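Local coordinates for long form salivary protein D7L1 (Aedes aegypti, PDB 3DXL) that binds and sequesters host biogenic amines and cysteinyl and other leukotrienes, blunting the vertebrate response to a mosquito's blood feeding, at residues C16-L21 with A275-K280; F50-L55 with N104-V109; E75-Y80 with K125-G130; Q148-Y153 with S271-F276. All blocks are in the same frame, centred on the assembly; numbering follows the deposited sequence.

Contact 1. Residues C16-L21 with A275-K280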
# COMPACT_ATOMS: atom_id res chain seq x y z
N CYS A 16 -2.09 -8.19 1.70
CA CYS A 16 -1.97 -9.62 1.52
C CYS A 16 -2.95 -10.39 2.40
O CYS A 16 -3.50 -11.40 1.98
CB CYS A 16 -0.53 -10.05 1.76
SG CYS A 16 0.58 -9.51 0.43
N MET A 17 -3.21 -9.89 3.61
CA MET A 17 -4.23 -10.51 4.45
C MET A 17 -5.62 -10.31 3.87
O MET A 17 -6.42 -11.24 3.83
CB MET A 17 -4.16 -10.01 5.89
CG MET A 17 -2.96 -10.56 6.63
SD MET A 17 -3.00 -10.27 8.39
CE MET A 17 -2.57 -8.53 8.41
N GLU A 18 -5.91 -9.09 3.40
CA GLU A 18 -7.22 -8.81 2.79
C GLU A 18 -7.51 -9.77 1.64
O GLU A 18 -8.62 -10.28 1.51
CB GLU A 18 -7.30 -7.35 2.34
CG GLU A 18 -8.71 -6.94 1.91
CD GLU A 18 -8.84 -5.47 1.61
OE1 GLU A 18 -8.28 -4.64 2.35
OE2 GLU A 18 -9.53 -5.12 0.63
N ASP A 19 -6.48 -10.03 0.83
CA ASP A 19 -6.65 -10.87 -0.35
C ASP A 19 -6.67 -12.38 -0.08
O ASP A 19 -7.09 -13.15 -0.94
CB ASP A 19 -5.58 -10.54 -1.38
CG ASP A 19 -5.82 -9.22 -2.08
OD1 ASP A 19 -6.94 -8.67 -1.99
OD2 ASP A 19 -4.88 -8.75 -2.73
N ASN A 20 -6.19 -12.80 1.10
CA ASN A 20 -5.96 -14.22 1.34
C ASN A 20 -6.64 -14.83 2.55
O ASN A 20 -6.75 -16.06 2.63
CB ASN A 20 -4.46 -14.53 1.32
CG ASN A 20 -3.86 -14.32 -0.04
OD1 ASN A 20 -4.10 -15.12 -0.96
ND2 ASN A 20 -3.12 -13.24 -0.21
N LEU A 21 -7.11 -14.02 3.49
CA LEU A 21 -7.85 -14.58 4.61
C LEU A 21 -9.06 -15.34 4.09
O LEU A 21 -9.70 -14.92 3.14
CB LEU A 21 -8.33 -13.47 5.54
CG LEU A 21 -7.32 -12.87 6.51
CD1 LEU A 21 -7.88 -11.60 7.11
CD2 LEU A 21 -6.96 -13.86 7.60
N ALA A 275 -6.23 -2.19 8.07
CA ALA A 275 -6.94 -3.43 8.39
C ALA A 275 -8.47 -3.33 8.28
O ALA A 275 -9.18 -4.18 8.82
CB ALA A 275 -6.53 -3.94 9.77
N PHE A 276 -8.97 -2.31 7.57
CA PHE A 276 -10.41 -2.06 7.36
C PHE A 276 -11.27 -3.32 7.16
O PHE A 276 -12.31 -3.48 7.79
CB PHE A 276 -10.58 -1.12 6.17
CG PHE A 276 -11.98 -0.64 5.93
CD1 PHE A 276 -12.44 0.52 6.54
CD2 PHE A 276 -12.84 -1.33 5.07
CE1 PHE A 276 -13.73 0.99 6.30
CE2 PHE A 276 -14.14 -0.87 4.84
CZ PHE A 276 -14.57 0.29 5.46
N ASN A 277 -10.82 -4.18 6.25
CA ASN A 277 -11.59 -5.36 5.86
C ASN A 277 -11.16 -6.66 6.51
O ASN A 277 -11.69 -7.73 6.15
CB ASN A 277 -11.55 -5.52 4.33
CG ASN A 277 -12.59 -4.67 3.63
OD1 ASN A 277 -13.72 -4.55 4.09
ND2 ASN A 277 -12.22 -4.11 2.47
N LEU A 278 -10.22 -6.60 7.45
CA LEU A 278 -9.62 -7.85 7.93
C LEU A 278 -10.49 -8.67 8.89
O LEU A 278 -10.67 -9.86 8.66
CB LEU A 278 -8.19 -7.64 8.46
CG LEU A 278 -7.22 -6.98 7.47
CD1 LEU A 278 -5.80 -7.04 8.01
CD2 LEU A 278 -7.29 -7.61 6.10
N PRO A 279 -11.03 -8.06 9.97
CA PRO A 279 -11.92 -8.88 10.81
C PRO A 279 -13.08 -9.52 10.02
O PRO A 279 -13.45 -10.66 10.29
CB PRO A 279 -12.44 -7.87 11.85
CG PRO A 279 -11.35 -6.85 11.93
CD PRO A 279 -10.90 -6.69 10.50
N LYS A 280 -13.62 -8.78 9.05
CA LYS A 280 -14.62 -9.30 8.13
C LYS A 280 -14.76 -8.30 7.00
O LYS A 280 -14.71 -7.09 7.22
CB LYS A 280 -15.98 -9.49 8.82
CG LYS A 280 -17.03 -10.26 8.00
CD LYS A 280 -16.58 -11.69 7.70
CE LYS A 280 -17.69 -12.52 7.06
NZ LYS A 280 -17.22 -13.90 6.68
O HOH W 1 -8.25 -4.33 5.09

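Contact 2. Residues F50-L55 with N104-V109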
# COMPACT_ATOMS: atom_id res chain seq x y z
N PHE A 50 -1.10 -16.26 1.24
CA PHE A 50 -0.74 -15.08 2.03
C PHE A 50 0.78 -14.91 2.07
O PHE A 50 1.31 -13.83 1.81
CB PHE A 50 -1.29 -15.19 3.46
CG PHE A 50 -0.67 -14.20 4.42
CD1 PHE A 50 -0.88 -12.83 4.26
CD2 PHE A 50 0.13 -14.63 5.48
CE1 PHE A 50 -0.29 -11.91 5.13
CE2 PHE A 50 0.70 -13.72 6.36
CZ PHE A 50 0.50 -12.35 6.18
N GLY A 51 1.49 -15.99 2.41
CA GLY A 51 2.94 -15.94 2.50
C GLY A 51 3.57 -15.59 1.17
O GLY A 51 4.46 -14.74 1.10
N LYS A 52 3.12 -16.23 0.09
CA LYS A 52 3.64 -15.91 -1.23
C LYS A 52 3.40 -14.44 -1.56
O LYS A 52 4.28 -13.77 -2.09
CB LYS A 52 3.02 -16.81 -2.32
CG LYS A 52 3.54 -16.49 -3.72
CD LYS A 52 2.70 -17.13 -4.83
CE LYS A 52 2.87 -16.37 -6.15
NZ LYS A 52 2.18 -17.00 -7.30
N CYS A 53 2.20 -13.94 -1.25
CA CYS A 53 1.86 -12.53 -1.50
C CYS A 53 2.86 -11.58 -0.85
O CYS A 53 3.36 -10.65 -1.49
CB CYS A 53 0.44 -12.25 -1.00
SG CYS A 53 -0.17 -10.55 -1.19
N VAL A 54 3.16 -11.82 0.42
CA VAL A 54 4.08 -10.96 1.14
C VAL A 54 5.48 -11.04 0.53
O VAL A 54 6.16 -10.03 0.34
CB VAL A 54 4.12 -11.31 2.65
CG1 VAL A 54 5.22 -10.54 3.38
CG2 VAL A 54 2.77 -11.06 3.31
N LEU A 55 5.91 -12.26 0.22
CA LEU A 55 7.24 -12.46 -0.36
C LEU A 55 7.39 -11.79 -1.73
O LEU A 55 8.45 -11.25 -2.05
CB LEU A 55 7.55 -13.96 -0.46
CG LEU A 55 7.72 -14.65 0.90
CD1 LEU A 55 7.62 -16.16 0.76
CD2 LEU A 55 9.02 -14.25 1.59
N ASN A 104 6.62 -20.94 -9.14
CA ASN A 104 5.74 -19.82 -8.82
C ASN A 104 4.30 -20.27 -8.55
O ASN A 104 3.38 -19.93 -9.29
CB ASN A 104 5.81 -18.77 -9.94
CG ASN A 104 4.97 -17.53 -9.65
OD1 ASN A 104 4.82 -17.14 -8.49
ND2 ASN A 104 4.44 -16.92 -10.70
N ASP A 105 4.14 -21.08 -7.51
CA ASP A 105 2.84 -21.40 -6.96
C ASP A 105 2.91 -21.23 -5.45
O ASP A 105 3.98 -21.36 -4.85
CB ASP A 105 2.37 -22.81 -7.37
CG ASP A 105 3.28 -23.91 -6.85
OD1 ASP A 105 4.17 -24.35 -7.61
OD2 ASP A 105 3.09 -24.37 -5.70
N CYS A 106 1.77 -20.92 -4.84
CA CYS A 106 1.73 -20.60 -3.41
C CYS A 106 2.36 -21.68 -2.55
O CYS A 106 3.18 -21.39 -1.68
CB CYS A 106 0.30 -20.36 -2.95
SG CYS A 106 -0.54 -18.97 -3.70
N ALA A 107 1.96 -22.92 -2.79
CA ALA A 107 2.41 -24.04 -1.97
C ALA A 107 3.94 -24.17 -1.98
O ALA A 107 4.57 -24.30 -0.92
CB ALA A 107 1.75 -25.34 -2.42
N ALA A 108 4.52 -24.10 -3.17
CA ALA A 108 5.96 -24.28 -3.34
C ALA A 108 6.77 -23.14 -2.72
O ALA A 108 7.75 -23.37 -2.01
CB ALA A 108 6.31 -24.46 -4.81
N VAL A 109 6.34 -21.91 -2.98
CA VAL A 109 6.99 -20.73 -2.43
C VAL A 109 6.93 -20.75 -0.91
O VAL A 109 7.94 -20.55 -0.22
CB VAL A 109 6.38 -19.42 -2.99
CG1 VAL A 109 6.95 -18.20 -2.29
CG2 VAL A 109 6.61 -19.34 -4.49

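Contact 3. Residues E75-Y80 with K125-G130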
# COMPACT_ATOMS: atom_id res chain seq x y z
N GLU A 75 19.24 -4.13 1.20
CA GLU A 75 18.69 -2.79 0.98
C GLU A 75 17.97 -2.31 2.23
O GLU A 75 18.13 -1.16 2.65
CB GLU A 75 17.73 -2.78 -0.22
CG GLU A 75 18.40 -2.78 -1.58
CD GLU A 75 19.36 -1.62 -1.77
OE1 GLU A 75 18.97 -0.46 -1.51
OE2 GLU A 75 20.51 -1.87 -2.18
N GLN A 76 17.19 -3.20 2.83
CA GLN A 76 16.45 -2.89 4.03
C GLN A 76 17.36 -2.53 5.21
O GLN A 76 17.13 -1.55 5.91
CB GLN A 76 15.50 -4.04 4.38
CG GLN A 76 14.47 -3.71 5.44
CD GLN A 76 13.40 -2.75 4.97
OE1 GLN A 76 13.37 -2.33 3.82
NE2 GLN A 76 12.51 -2.39 5.88
N PHE A 77 18.39 -3.34 5.41
CA PHE A 77 19.34 -3.12 6.50
C PHE A 77 20.16 -1.83 6.31
O PHE A 77 20.45 -1.13 7.27
CB PHE A 77 20.23 -4.35 6.66
CG PHE A 77 21.19 -4.29 7.81
CD1 PHE A 77 20.80 -3.84 9.07
CD2 PHE A 77 22.50 -4.74 7.64
CE1 PHE A 77 21.72 -3.81 10.13
CE2 PHE A 77 23.42 -4.71 8.69
CZ PHE A 77 23.03 -4.26 9.93
N LYS A 78 20.52 -1.54 5.06
CA LYS A 78 21.21 -0.29 4.74
C LYS A 78 20.37 0.93 5.14
O LYS A 78 20.90 1.90 5.69
CB LYS A 78 21.55 -0.25 3.25
CG LYS A 78 22.30 1.00 2.80
CD LYS A 78 22.59 0.93 1.31
CE LYS A 78 23.57 2.00 0.88
NZ LYS A 78 23.82 1.94 -0.59
N ALA A 79 19.08 0.86 4.86
CA ALA A 79 18.15 1.94 5.19
C ALA A 79 17.85 2.01 6.69
O ALA A 79 17.58 3.09 7.22
CB ALA A 79 16.86 1.79 4.40
N TYR A 80 17.89 0.86 7.36
CA TYR A 80 17.55 0.79 8.78
C TYR A 80 18.59 0.05 9.63
O TYR A 80 18.33 -1.06 10.12
CB TYR A 80 16.15 0.18 8.97
CG TYR A 80 15.08 0.97 8.27
CD1 TYR A 80 14.55 2.12 8.84
CD2 TYR A 80 14.63 0.59 7.01
CE1 TYR A 80 13.59 2.88 8.19
CE2 TYR A 80 13.66 1.33 6.34
CZ TYR A 80 13.16 2.47 6.94
OH TYR A 80 12.21 3.21 6.29
N LYS A 125 11.46 -10.04 11.24
CA LYS A 125 10.42 -9.24 11.87
C LYS A 125 10.95 -7.87 12.27
O LYS A 125 10.31 -6.85 12.03
CB LYS A 125 9.86 -9.99 13.08
CG LYS A 125 8.64 -9.38 13.73
CD LYS A 125 8.01 -10.40 14.67
CE LYS A 125 6.62 -9.98 15.08
NZ LYS A 125 6.64 -8.88 16.06
N ASN A 126 12.13 -7.83 12.88
CA ASN A 126 12.74 -6.55 13.22
C ASN A 126 13.05 -5.69 12.01
O ASN A 126 12.77 -4.49 11.99
CB ASN A 126 14.00 -6.76 14.06
CG ASN A 126 13.70 -7.23 15.46
OD1 ASN A 126 12.56 -7.37 15.86
ND2 ASN A 126 14.76 -7.48 16.23
N LEU A 127 13.62 -6.30 10.98
CA LEU A 127 14.08 -5.58 9.80
C LEU A 127 12.95 -4.98 8.98
O LEU A 127 13.11 -3.90 8.40
CB LEU A 127 14.90 -6.51 8.92
CG LEU A 127 15.84 -5.93 7.87
CD1 LEU A 127 16.78 -4.91 8.50
CD2 LEU A 127 16.65 -7.05 7.26
N PHE A 128 11.84 -5.71 8.91
CA PHE A 128 10.74 -5.34 8.04
C PHE A 128 9.55 -4.77 8.81
O PHE A 128 8.39 -4.92 8.40
CB PHE A 128 10.36 -6.52 7.15
CG PHE A 128 11.34 -6.77 6.06
CD1 PHE A 128 11.34 -5.98 4.91
CD2 PHE A 128 12.31 -7.77 6.18
CE1 PHE A 128 12.26 -6.19 3.89
CE2 PHE A 128 13.23 -7.98 5.17
CZ PHE A 128 13.21 -7.20 4.02
N HIS A 129 9.86 -4.09 9.91
CA HIS A 129 8.89 -3.24 10.63
C HIS A 129 7.73 -4.04 11.23
O HIS A 129 6.59 -3.57 11.25
CB HIS A 129 8.38 -2.07 9.76
CG HIS A 129 9.48 -1.27 9.15
ND1 HIS A 129 10.46 -0.65 9.90
CD2 HIS A 129 9.75 -0.99 7.86
CE1 HIS A 129 11.30 -0.03 9.08
NE2 HIS A 129 10.88 -0.21 7.84
N GLY A 130 8.05 -5.24 11.70
CA GLY A 130 7.11 -6.08 12.42
C GLY A 130 7.28 -6.04 13.93
O GLY A 130 6.42 -6.53 14.65

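Contact 4. Residues Q148-Y153 with S271-F276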
# COMPACT_ATOMS: atom_id res chain seq x y z
N GLN A 148 0.70 8.00 9.38
CA GLN A 148 0.70 7.31 10.67
C GLN A 148 -0.40 6.26 10.71
O GLN A 148 -1.35 6.31 9.93
CB GLN A 148 0.49 8.32 11.81
CG GLN A 148 1.62 9.32 11.96
CD GLN A 148 2.83 8.75 12.67
OE1 GLN A 148 2.71 7.90 13.55
NE2 GLN A 148 4.00 9.23 12.29
N LYS A 149 -0.26 5.30 11.61
CA LYS A 149 -1.33 4.32 11.77
C LYS A 149 -2.64 5.03 12.09
O LYS A 149 -2.66 5.98 12.87
CB LYS A 149 -0.97 3.29 12.85
CG LYS A 149 0.24 2.46 12.48
CD LYS A 149 0.57 1.40 13.52
CE LYS A 149 -0.23 0.14 13.29
NZ LYS A 149 0.25 -0.94 14.19
N LYS A 150 -3.71 4.57 11.46
CA LYS A 150 -5.07 5.09 11.65
C LYS A 150 -5.27 6.50 11.07
O LYS A 150 -6.27 7.16 11.38
CB LYS A 150 -5.50 5.02 13.12
CG LYS A 150 -5.37 3.64 13.79
CD LYS A 150 -6.34 2.61 13.22
CE LYS A 150 -7.80 2.91 13.61
NZ LYS A 150 -8.06 2.93 15.08
N GLN A 151 -4.35 6.94 10.21
CA GLN A 151 -4.46 8.25 9.58
C GLN A 151 -4.90 8.11 8.12
O GLN A 151 -4.32 7.36 7.35
CB GLN A 151 -3.14 9.02 9.67
CG GLN A 151 -3.23 10.41 9.06
CD GLN A 151 -1.92 11.17 9.12
OE1 GLN A 151 -0.83 10.59 9.08
NE2 GLN A 151 -2.02 12.50 9.19
N SER A 152 -5.94 8.85 7.72
CA SER A 152 -6.27 8.94 6.31
C SER A 152 -5.03 9.28 5.49
O SER A 152 -4.32 10.23 5.82
CB SER A 152 -7.29 10.05 6.11
OG SER A 152 -7.41 10.38 4.74
N TYR A 153 -4.76 8.53 4.43
CA TYR A 153 -3.60 8.87 3.61
C TYR A 153 -3.78 10.24 2.96
O TYR A 153 -2.83 11.00 2.79
CB TYR A 153 -3.28 7.80 2.55
CG TYR A 153 -1.80 7.81 2.21
CD1 TYR A 153 -0.94 6.86 2.76
CD2 TYR A 153 -1.25 8.79 1.38
CE1 TYR A 153 0.42 6.89 2.50
CE2 TYR A 153 0.10 8.84 1.10
CZ TYR A 153 0.94 7.88 1.67
OH TYR A 153 2.29 7.92 1.41
N SER A 271 -8.41 3.98 3.53
CA SER A 271 -7.01 4.33 3.83
C SER A 271 -6.83 4.75 5.28
O SER A 271 -5.70 4.78 5.78
CB SER A 271 -6.46 5.42 2.90
OG SER A 271 -6.87 6.72 3.32
N GLN A 272 -7.92 5.07 5.96
CA GLN A 272 -7.84 5.46 7.37
C GLN A 272 -7.51 4.30 8.29
O GLN A 272 -7.04 4.53 9.40
CB GLN A 272 -9.17 6.07 7.82
CG GLN A 272 -9.57 7.32 7.06
CD GLN A 272 -10.98 7.80 7.37
OE1 GLN A 272 -11.67 7.24 8.22
NE2 GLN A 272 -11.41 8.84 6.67
N ILE A 273 -7.79 3.07 7.85
CA ILE A 273 -7.53 1.88 8.65
C ILE A 273 -7.07 0.81 7.68
O ILE A 273 -7.89 0.24 6.95
CB ILE A 273 -8.81 1.37 9.39
CG1 ILE A 273 -9.53 2.51 10.14
CG2 ILE A 273 -8.45 0.23 10.34
CD1 ILE A 273 -10.92 2.13 10.64
N TYR A 274 -5.78 0.52 7.65
CA TYR A 274 -5.29 -0.42 6.66
C TYR A 274 -5.93 -1.81 6.83
O TYR A 274 -6.23 -2.48 5.84
CB TYR A 274 -3.76 -0.49 6.66
CG TYR A 274 -3.09 0.65 5.91
CD1 TYR A 274 -3.78 1.82 5.56
CD2 TYR A 274 -1.75 0.55 5.55
CE1 TYR A 274 -3.15 2.84 4.86
CE2 TYR A 274 -1.11 1.57 4.87
CZ TYR A 274 -1.82 2.73 4.53
OH TYR A 274 -1.20 3.75 3.85
N ALA A 275 -6.23 -2.19 8.07
CA ALA A 275 -6.94 -3.43 8.39
C ALA A 275 -8.47 -3.33 8.28
O ALA A 275 -9.18 -4.18 8.82
CB ALA A 275 -6.53 -3.94 9.77
N PHE A 276 -8.97 -2.31 7.57
CA PHE A 276 -10.41 -2.06 7.36
C PHE A 276 -11.27 -3.32 7.16
O PHE A 276 -12.31 -3.48 7.79
CB PHE A 276 -10.58 -1.12 6.17
CG PHE A 276 -11.98 -0.64 5.93
CD1 PHE A 276 -12.44 0.52 6.54
CD2 PHE A 276 -12.84 -1.33 5.07
CE1 PHE A 276 -13.73 0.99 6.30
CE2 PHE A 276 -14.14 -0.87 4.84
CZ PHE A 276 -14.57 0.29 5.46

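Contact 1. Residues C16-L21 with A275-K280
Leu278 carries most of this contact, and its side chain can be followed outward from the backbone of segment 275-280. Its CB lies 4.2 Å from Leu21 CD1, though it is the end of the side chain that reaches the helix. With CG anti to the carbonyl carbon (chi1 -55°), the isobutyl fork is carried toward the helix and its two methyls part company. CD1 goes to Met17, where it meets the terminal methyl CE at 3.6 Å; the long thioether, bent at chi3 (-76°), crosses the leucine at about a right angle. CD2 presses on the helix backbone itself, 3.4 Å from Glu18 N. Leu21 CD1 completes the apolar surround and also reaches the carbonyl Leu278 O at 3.6 Å.

Proteins of the long D7 form carry two PBP/GOBP domains, and here helix 6-20 of the N-terminal one meets the loop after helix 257-271, which belongs to the other half. That loop turns by a type I beta turn from Ala275 to Leu278, which presents Asn277 and Leu278 to the helix.

The polar side is built around Glu18, whose extended chain, with CG anti to the backbone N, carries the carboxylate across to the loop, where it crosses Asn277 obliquely. Asn277 ND2 gives Glu18 OE2 a weak hydrogen bond of 3.4 Å, the amide and carboxylate planes standing almost perpendicular, 86° apart. OE2 has a stronger partner in the salt bridge to Arg213, while Asn277 OD1 is taken by Gln282 N. The other oxygen, Glu18 OE1, accepts from a water at 2.8 Å, and this water in turn accepts from Asn277 N.

Contact 2. Residues F50-L55 with N104-V109
Lys52 leaves helix 45-58 almost fully stretched, every torsion from chi1 (179°) onward lying near anti, and so it spans the start of helix 106-119 as a long aliphatic rod with a charged tip. CG is anti to the backbone N, which sends the chain across toward Cys106. Partway along, CG passes Val109 CG1 at 4.1 Å, crossing the valine at about a right angle. One carbon further, CD rests on Cys106, 3.9 Å from its SG.

Only the ammonium end is polar in what it meets. NZ donates a hydrogen bond of 2.9 Å to Asn104 OD1, approaching from above the carbonyl plane of the amide instead of within it. Asn104 offers this oxygen because its CG is anti to the backbone N (chi1 -177°), turning the end of a side chain that starts off to one side back toward the lysine.

About one helical turn on from the lysine, Leu55 CD1 touches Val109 CG1 at 3.7 Å, the two side chains running antiparallel, flank to flank. Val109 has CG1 anti to its backbone N (chi1 173°), which places that one methyl against both Leu55 and Lys52. Asp105 caps helix 106-119: its OD2 takes Ala108 N at 2.9 Å.

The disulfide from Cys106 to Cys49 joins the same two helices covalently, as in the family of odorant-binding proteins, whose helices are stapled by such bridges. Lysine suits its place by being apolar along its length and polar at its tip. The positive end is held by a neutral amide oxygen, so the ammonium is probably stabilised by the amide dipole, with no ion pair between the two segments.

Contact 3. Residues E75-Y80 with K125-G130
Gln76 packs tightly on Leu127 and Phe128, and His129 on Tyr80, whereas Lys78 at the outer side of helix 71-79 is exposed and points away from segment 125-130. The glutamine chain bends at chi2 (70°), which swings its amide to the end of helix 121-127. There NE2 gives Leu127 O a hydrogen bond of 3.0 Å, in the carbonyl plane on a lone pair and nearly straight at 162°. Glutamine suits this place because one amide can donate to the helix-end carbonyl and, through OE1, accept from the backbone N-H of Phe4, near the N terminus of the same chain.

Over one face of the Phe128 ring lies Gln76 CG, a CH-pi contact 4.0 Å from the centroid, with the amide almost parallel to the ring. Both segments belong to the all-helical N-terminal half, whose pocket takes lipids: Gly130 binds leukotriene E4, and Phe128 stands near Trp37 of that site.

His129 turns its edge to the face of Tyr80 in a T-shaped stack, centroids 4.6 Å apart and planes at 89°, while its NE2 is hydrogen-bonded to Phe4 O. Leu127 CD1 lies against Phe77 CA and CB; Phe77, partly exposed, also leans on helix 86-97.

Contact 4. Residues Q148-Y153 with S271-F276
Two reverse turns meet beside the noradrenaline-binding pocket of the C-terminal half: a type II beta turn from Gln148 to Gln151, just before helix 153-161, and a type I turn from Ile273 to Phe276, after helix 257-271. The first turn contains Lys149, which binds leukotriene E4, so the loop also borders the lipid site.

The one hydrogen bond across the contact runs from Tyr153 N to Ser271 OG, 3.0 Å long with an angle of 158°. Serine suits this place because OG sits between its backbone N and carbonyl carbon (chi1 81°), within range of the first N-H of the helix while also hydrogen-bonded to Glu268 O. Ser152 is the N-cap of helix 153-161: its OG, anti to the backbone N, caps Glu155 N and is hydrogen-bonded to Glu268, a noradrenaline ligand. A second-shell role for Ser152, steadying that carboxylate, is therefore likely; Gln272 NE2 is hydrogen-bonded to the same oxygen of Glu268, OE2, while its CG lies 3.7 Å from Ser152 CB.

At the turn, Lys150 has positive phi (70°), and its CA is 3.0 Å from Gln272 O in a CA-H...O contact. Its chain, folded back at chi2, chi3 and chi4, runs alongside Ile273, CE meeting CG1 at 3.9 Å. On the other flank Tyr274 OH comes in at the edge of the Tyr153 ring, 3.3 Å from CD1, and is hydrogen-bonded to Glu7.

Tyr274 also lies on Leu10, Phe11 and Thr14, so the paired turns sit between the ends of helices 153-161 and 257-271 and against helix 6-20 of the N-terminal half.

How the contacts relate
From the N terminus, helix 6-20 opens contact 1, which closes 254 residues later on the loop after helix 257-271 and so encloses both contact 2 and contact 3. These two cross, since helix 71-79 lies between the partners of contact 2 and helix 121-127 follows helix 106-119; together they tie the N-terminal helices to one another. Contact 2 adjoins contact 1 through the Cys16-Cys53 disulfide and Met17 on Phe50. Contact 4 opens only after contacts 2 and 3 have closed, and finishes on the loop that contact 1 also uses, sharing Ala275 and Phe276. That loop thereby joins helix 6-20 to the C-terminal half.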